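PDB 6LRF: Alr4995 protein from Nostoc sp., which acts as a bifunctional arginine dihydrolase and ornithine cyclodeaminase, hydrolysing arginine to ornithine and ammonia and probably converting ornithine to proline. Local coordinates for residues I371-S383 against R555-H567. Residues are numbered along the deposited sequence; the frame is centred on the assembly and turned at random.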
loop_
_atom_site.group_PDB
_atom_site.type_symbol
_atom_site.label_atom_id
_atom_site.label_comp_id
_atom_site.label_asym_id
_atom_site.label_seq_id
_atom_site.Cartn_x
_atom_site.Cartn_y
_atom_site.Cartn_z
ATOM N N ILE B 371 -17.926 44.261 7.386
ATOM C CA ILE B 371 -17.375 45.570 7.745
ATOM C C ILE B 371 -15.915 45.747 7.315
ATOM O O ILE B 371 -15.425 46.863 7.197
ATOM C CB ILE B 371 -17.480 45.848 9.260
ATOM C CG1 ILE B 371 -16.827 44.734 10.078
ATOM C CG2 ILE B 371 -18.944 46.067 9.680
ATOM C CD1 ILE B 371 -17.168 44.815 11.536
ATOM N N GLN B 372 -15.233 44.639 7.068
ATOM C CA GLN B 372 -13.822 44.643 6.694
ATOM C C GLN B 372 -13.664 43.796 5.430
ATOM O O GLN B 372 -14.054 42.625 5.432
ATOM C CB GLN B 372 -12.989 44.094 7.855
ATOM C CG GLN B 372 -11.511 44.027 7.640
ATOM C CD GLN B 372 -10.791 43.493 8.869
ATOM O OE1 GLN B 372 -11.392 43.327 9.941
ATOM N NE2 GLN B 372 -9.497 43.206 8.720
ATOM N N ASP B 373 -13.156 44.389 4.345
ATOM C CA ASP B 373 -12.946 43.660 3.088
ATOM C C ASP B 373 -12.353 42.260 3.308
ATOM O O ASP B 373 -11.360 42.121 4.010
ATOM C CB ASP B 373 -12.010 44.441 2.162
ATOM C CG ASP B 373 -12.736 45.445 1.301
ATOM O OD1 ASP B 373 -13.941 45.699 1.533
ATOM O OD2 ASP B 373 -12.079 45.989 0.388
ATOM N N GLY B 374 -12.963 41.235 2.713
ATOM C CA GLY B 374 -12.427 39.882 2.797
ATOM C C GLY B 374 -12.594 39.209 4.154
ATOM O O GLY B 374 -11.880 38.269 4.465
ATOM N N VAL B 375 -13.536 39.691 4.964
ATOM C CA VAL B 375 -13.803 39.102 6.280
ATOM C C VAL B 375 -15.316 38.979 6.428
ATOM O O VAL B 375 -16.030 39.939 6.202
ATOM C CB VAL B 375 -13.209 39.958 7.428
ATOM C CG1 VAL B 375 -13.640 39.428 8.797
ATOM C CG2 VAL B 375 -11.679 40.018 7.338
ATOM N N ALA B 376 -15.820 37.794 6.764
ATOM C CA ALA B 376 -17.263 37.621 6.952
ATOM C C ALA B 376 -17.619 37.994 8.389
ATOM O O ALA B 376 -16.757 37.925 9.270
ATOM C CB ALA B 376 -17.686 36.192 6.639
ATOM N N PRO B 377 -18.869 38.433 8.623
ATOM C CA PRO B 377 -19.319 38.681 9.999
ATOM C C PRO B 377 -19.335 37.400 10.771
ATOM O O PRO B 377 -19.435 36.328 10.169
ATOM C CB PRO B 377 -20.744 39.226 9.831
ATOM C CG PRO B 377 -21.169 38.749 8.471
ATOM C CD PRO B 377 -19.914 38.761 7.641
ATOM N N ASP B 378 -19.250 37.506 12.090
ATOM C CA ASP B 378 -19.171 36.330 12.932
ATOM C C ASP B 378 -20.421 35.469 12.790
ATOM O O ASP B 378 -21.524 35.983 12.623
ATOM C CB ASP B 378 -18.962 36.742 14.383
ATOM C CG ASP B 378 -18.242 35.682 15.177
ATOM O OD1 ASP B 378 -16.993 35.591 15.057
ATOM O OD2 ASP B 378 -18.928 34.935 15.909
ATOM N N ASP B 379 -20.224 34.158 12.856
ATOM C CA ASP B 379 -21.286 33.164 12.721
ATOM C C ASP B 379 -21.877 33.101 11.311
ATOM O O ASP B 379 -23.010 32.661 11.134
ATOM C CB ASP B 379 -22.404 33.415 13.741
ATOM C CG ASP B 379 -23.320 32.211 13.908
ATOM O OD1 ASP B 379 -22.821 31.060 13.834
ATOM O OD2 ASP B 379 -24.538 32.422 14.086
ATOM N N PHE B 380 -21.103 33.499 10.300
ATOM C CA PHE B 380 -21.569 33.363 8.916
ATOM C C PHE B 380 -21.880 31.903 8.604
ATOM O O PHE B 380 -21.199 30.985 9.071
ATOM C CB PHE B 380 -20.537 33.921 7.920
ATOM C CG PHE B 380 -19.238 33.169 7.898
ATOM C CD1 PHE B 380 -18.302 33.360 8.898
ATOM C CD2 PHE B 380 -18.947 32.284 6.866
ATOM C CE1 PHE B 380 -17.108 32.669 8.893
ATOM C CE2 PHE B 380 -17.737 31.592 6.837
ATOM C CZ PHE B 380 -16.821 31.787 7.854
ATOM N N TYR B 381 -22.938 31.684 7.835
ATOM C CA TYR B 381 -23.269 30.347 7.416
ATOM C C TYR B 381 -22.259 29.895 6.353
ATOM O O TYR B 381 -21.825 30.690 5.502
ATOM C CB TYR B 381 -24.699 30.289 6.896
ATOM C CG TYR B 381 -25.035 29.010 6.165
ATOM C CD1 TYR B 381 -25.433 27.865 6.846
ATOM C CD2 TYR B 381 -24.994 28.969 4.777
ATOM C CE1 TYR B 381 -25.757 26.676 6.146
ATOM C CE2 TYR B 381 -25.302 27.805 4.077
ATOM C CZ TYR B 381 -25.672 26.665 4.757
ATOM O OH TYR B 381 -25.982 25.541 4.008
ATOM N N VAL B 382 -21.873 28.624 6.428
ATOM C CA VAL B 382 -20.904 28.057 5.495
ATOM C C VAL B 382 -21.589 27.247 4.403
ATOM O O VAL B 382 -22.246 26.255 4.681
ATOM C CB VAL B 382 -19.881 27.171 6.222
ATOM C CG1 VAL B 382 -18.859 26.584 5.212
ATOM C CG2 VAL B 382 -19.162 27.979 7.288
ATOM N N SER B 383 -21.412 27.663 3.153
ATOM C CA SER B 383 -22.102 27.020 2.039
ATOM C C SER B 383 -21.549 25.631 1.730
ATOM O O SER B 383 -20.419 25.284 2.092
ATOM C CB SER B 383 -22.021 27.890 0.792
ATOM O OG SER B 383 -20.659 28.085 0.466
ATOM N N ARG B 555 -17.292 24.060 9.283
ATOM C CA ARG B 555 -17.592 25.269 10.046
ATOM C C ARG B 555 -16.425 25.694 10.955
ATOM O O ARG B 555 -16.003 26.853 10.923
ATOM C CB ARG B 555 -18.884 25.070 10.870
ATOM C CG ARG B 555 -20.180 25.126 10.028
ATOM C CD ARG B 555 -21.429 24.889 10.883
ATOM N NE ARG B 555 -21.553 25.860 11.971
ATOM C CZ ARG B 555 -22.189 27.023 11.858
ATOM N NH1 ARG B 555 -22.759 27.362 10.706
ATOM N NH2 ARG B 555 -22.271 27.848 12.894
ATOM N N HIS B 556 -15.898 24.766 11.753
ATOM C CA HIS B 556 -14.767 25.071 12.617
ATOM C C HIS B 556 -13.555 25.524 11.800
ATOM O O HIS B 556 -12.823 26.436 12.200
ATOM C CB HIS B 556 -14.394 23.858 13.482
ATOM C CG HIS B 556 -15.295 23.652 14.664
ATOM N ND1 HIS B 556 -15.000 22.770 15.684
ATOM C CD2 HIS B 556 -16.486 24.213 14.989
ATOM C CE1 HIS B 556 -15.964 22.803 16.586
ATOM N NE2 HIS B 556 -16.876 23.675 16.193
ATOM N N HIS B 557 -13.348 24.877 10.656
ATOM C CA HIS B 557 -12.213 25.180 9.781
ATOM C C HIS B 557 -12.289 26.586 9.167
ATOM O O HIS B 557 -11.339 27.370 9.240
ATOM C CB HIS B 557 -12.145 24.137 8.675
ATOM C CG HIS B 557 -10.802 24.030 8.027
ATOM N ND1 HIS B 557 -9.694 23.516 8.678
ATOM C CD2 HIS B 557 -10.387 24.369 6.783
ATOM C CE1 HIS B 557 -8.658 23.538 7.858
ATOM N NE2 HIS B 557 -9.049 24.051 6.705
ATOM N N LEU B 558 -13.429 26.885 8.553
ATOM C CA LEU B 558 -13.699 28.199 7.976
ATOM C C LEU B 558 -13.728 29.293 9.040
ATOM O O LEU B 558 -13.275 30.414 8.781
ATOM C CB LEU B 558 -15.031 28.180 7.216
ATOM C CG LEU B 558 -14.927 27.896 5.719
ATOM C CD1 LEU B 558 -14.282 29.091 5.005
ATOM C CD2 LEU B 558 -14.130 26.622 5.464
ATOM N N LYS B 559 -14.261 28.975 10.226
ATOM C CA LYS B 559 -14.254 29.939 11.329
ATOM C C LYS B 559 -12.848 30.366 11.672
ATOM O O LYS B 559 -12.580 31.544 11.901
ATOM C CB LYS B 559 -14.916 29.365 12.587
ATOM C CG LYS B 559 -14.619 30.175 13.838
ATOM C CD LYS B 559 -15.555 29.825 14.993
ATOM C CE LYS B 559 -15.456 30.865 16.107
ATOM N NZ LYS B 559 -16.628 30.806 17.034
ATOM N N VAL B 560 -11.938 29.400 11.728
ATOM C CA VAL B 560 -10.566 29.712 12.072
ATOM C C VAL B 560 -9.942 30.607 11.006
ATOM O O VAL B 560 -9.246 31.572 11.321
ATOM C CB VAL B 560 -9.718 28.427 12.245
ATOM C CG1 VAL B 560 -8.220 28.755 12.245
ATOM C CG2 VAL B 560 -10.128 27.691 13.524
ATOM N N ILE B 561 -10.200 30.288 9.741
ATOM C CA ILE B 561 -9.611 31.055 8.650
ATOM C C ILE B 561 -10.135 32.481 8.692
ATOM O O ILE B 561 -9.358 33.440 8.652
ATOM C CB ILE B 561 -9.900 30.410 7.290
ATOM C CG1 ILE B 561 -9.093 29.098 7.184
ATOM C CG2 ILE B 561 -9.549 31.381 6.152
ATOM C CD1 ILE B 561 -9.405 28.262 5.943
ATOM N N ASN B 562 -11.452 32.619 8.806
ATOM C CA ASN B 562 -12.067 33.938 8.925
ATOM C C ASN B 562 -11.560 34.753 10.126
ATOM O O ASN B 562 -11.343 35.958 10.033
ATOM C CB ASN B 562 -13.588 33.799 9.024
ATOM C CG ASN B 562 -14.283 35.096 8.745
ATOM O OD1 ASN B 562 -14.145 35.641 7.649
ATOM N ND2 ASN B 562 -15.025 35.616 9.730
ATOM N N THR B 563 -11.369 34.094 11.258
ATOM C CA THR B 563 -10.904 34.782 12.459
ATOM C C THR B 563 -9.478 35.315 12.290
ATOM O O THR B 563 -9.174 36.452 12.670
ATOM C CB THR B 563 -10.996 33.840 13.683
ATOM O OG1 THR B 563 -12.363 33.467 13.876
ATOM C CG2 THR B 563 -10.483 34.512 14.939
ATOM N N ILE B 564 -8.589 34.503 11.724
ATOM C CA ILE B 564 -7.218 34.966 11.501
ATOM C C ILE B 564 -7.204 36.109 10.474
ATOM O O ILE B 564 -6.496 37.094 10.657
ATOM C CB ILE B 564 -6.278 33.816 11.039
ATOM C CG1 ILE B 564 -6.324 32.644 12.034
ATOM C CG2 ILE B 564 -4.834 34.311 10.926
ATOM C CD1 ILE B 564 -6.019 33.045 13.483
ATOM N N ARG B 565 -8.003 35.995 9.409
ATOM C CA ARG B 565 -8.095 37.075 8.433
ATOM C C ARG B 565 -8.597 38.354 9.131
ATOM O O ARG B 565 -8.111 39.450 8.842
ATOM C CB ARG B 565 -8.991 36.685 7.249
ATOM C CG ARG B 565 -8.401 35.565 6.354
ATOM C CD ARG B 565 -9.306 35.260 5.155
ATOM N NE ARG B 565 -9.458 36.436 4.296
ATOM C CZ ARG B 565 -8.625 36.752 3.306
ATOM N NH1 ARG B 565 -7.594 35.958 3.022
ATOM N NH2 ARG B 565 -8.825 37.858 2.598
ATOM N N ARG B 566 -9.516 38.217 10.087
ATOM C CA ARG B 566 -10.010 39.395 10.793
ATOM C C ARG B 566 -8.917 40.081 11.601
ATOM O O ARG B 566 -8.784 41.297 11.553
ATOM C CB ARG B 566 -11.171 39.052 11.719
ATOM C CG ARG B 566 -11.744 40.312 12.380
ATOM C CD ARG B 566 -13.051 40.047 13.083
ATOM N NE ARG B 566 -12.865 39.133 14.207
ATOM C CZ ARG B 566 -13.385 37.908 14.262
ATOM N NH1 ARG B 566 -14.131 37.457 13.256
ATOM N NH2 ARG B 566 -13.162 37.134 15.325
ATOM N N HIS B 567 -8.132 39.302 12.335
ATOM C CA HIS B 567 -7.029 39.853 13.129
ATOM C C HIS B 567 -5.872 40.326 12.249
ATOM O O HIS B 567 -5.114 41.211 12.648
ATOM C CB HIS B 567 -6.533 38.818 14.136
ATOM C CG HIS B 567 -7.442 38.652 15.308
ATOM N ND1 HIS B 567 -7.163 39.187 16.548
ATOM C CD2 HIS B 567 -8.642 38.035 15.425
ATOM C CE1 HIS B 567 -8.144 38.891 17.382
ATOM N NE2 HIS B 567 -9.055 38.196 16.725
HETATM O O HOH W 1 -15.761 38.599 11.755
HETATM O O HOH W 2 -24.160 29.976 10.655
#
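Asn562 meets the backbone of Ala376 with both ends of its carboxamide. OD1 takes the Ala376 N-H at 2.9 Å, in the amide carbonyl plane and on a lone pair, while ND2 gives a nearly straight bond to Ala376 O, 2.9 Å away, arriving 39° above that carbonyl's plane. With its CG anti to the backbone N (chi1 -163°), the side chain reaches off the helix to the passing loop, much as one peptide edge pairs with another. Cut back to an alanine, this position is likely to leave the N-H and C=O of Ala376 without their carboxamide mates and to lose the amide packing beside Phe380 CE1.

The Phe380 ring slides past Asn562 in the opposite direction, CE1 lying 3.7 Å from Asn562 CB, with Leu558 O at its edge and the Ala376 methyl over one face. Val382 continues the apolar patch, its CG2 resting between Leu558 CB and Arg555 CG. Farther along the helix, Val375 packs its CG1 against Arg566 CB, and Arg565 NE donates to Gly374 O at 3.0 Å, the oxygen lying within the guanidinium plane; NH1 of the same arginine turns to Pro605 O.

The charged pairs are longer. Arg555 and Asp379 form a salt bridge whose hydrogen bond is weak, NH2 to OD1 at 3.4 Å, the oxygen at the guanidinium edge, and one water links Arg555 NH1 to Asp379 O. Arg566 NH1 and Asp378 OD1 make only a long ion pair.

Behind the loop, strand 432-435 backs Pro377, Phe380 and Tyr381, and type II turns at 372-375 and 377-380 shape its path. The contact is a loop-on-helix domain interface: the connection between strands 366-369 and 388-392 of the seven-stranded mixed sheet lies along helix 554-567 of the C-terminal Rossmann-fold region, with the asparagine pairing as one of its bonds.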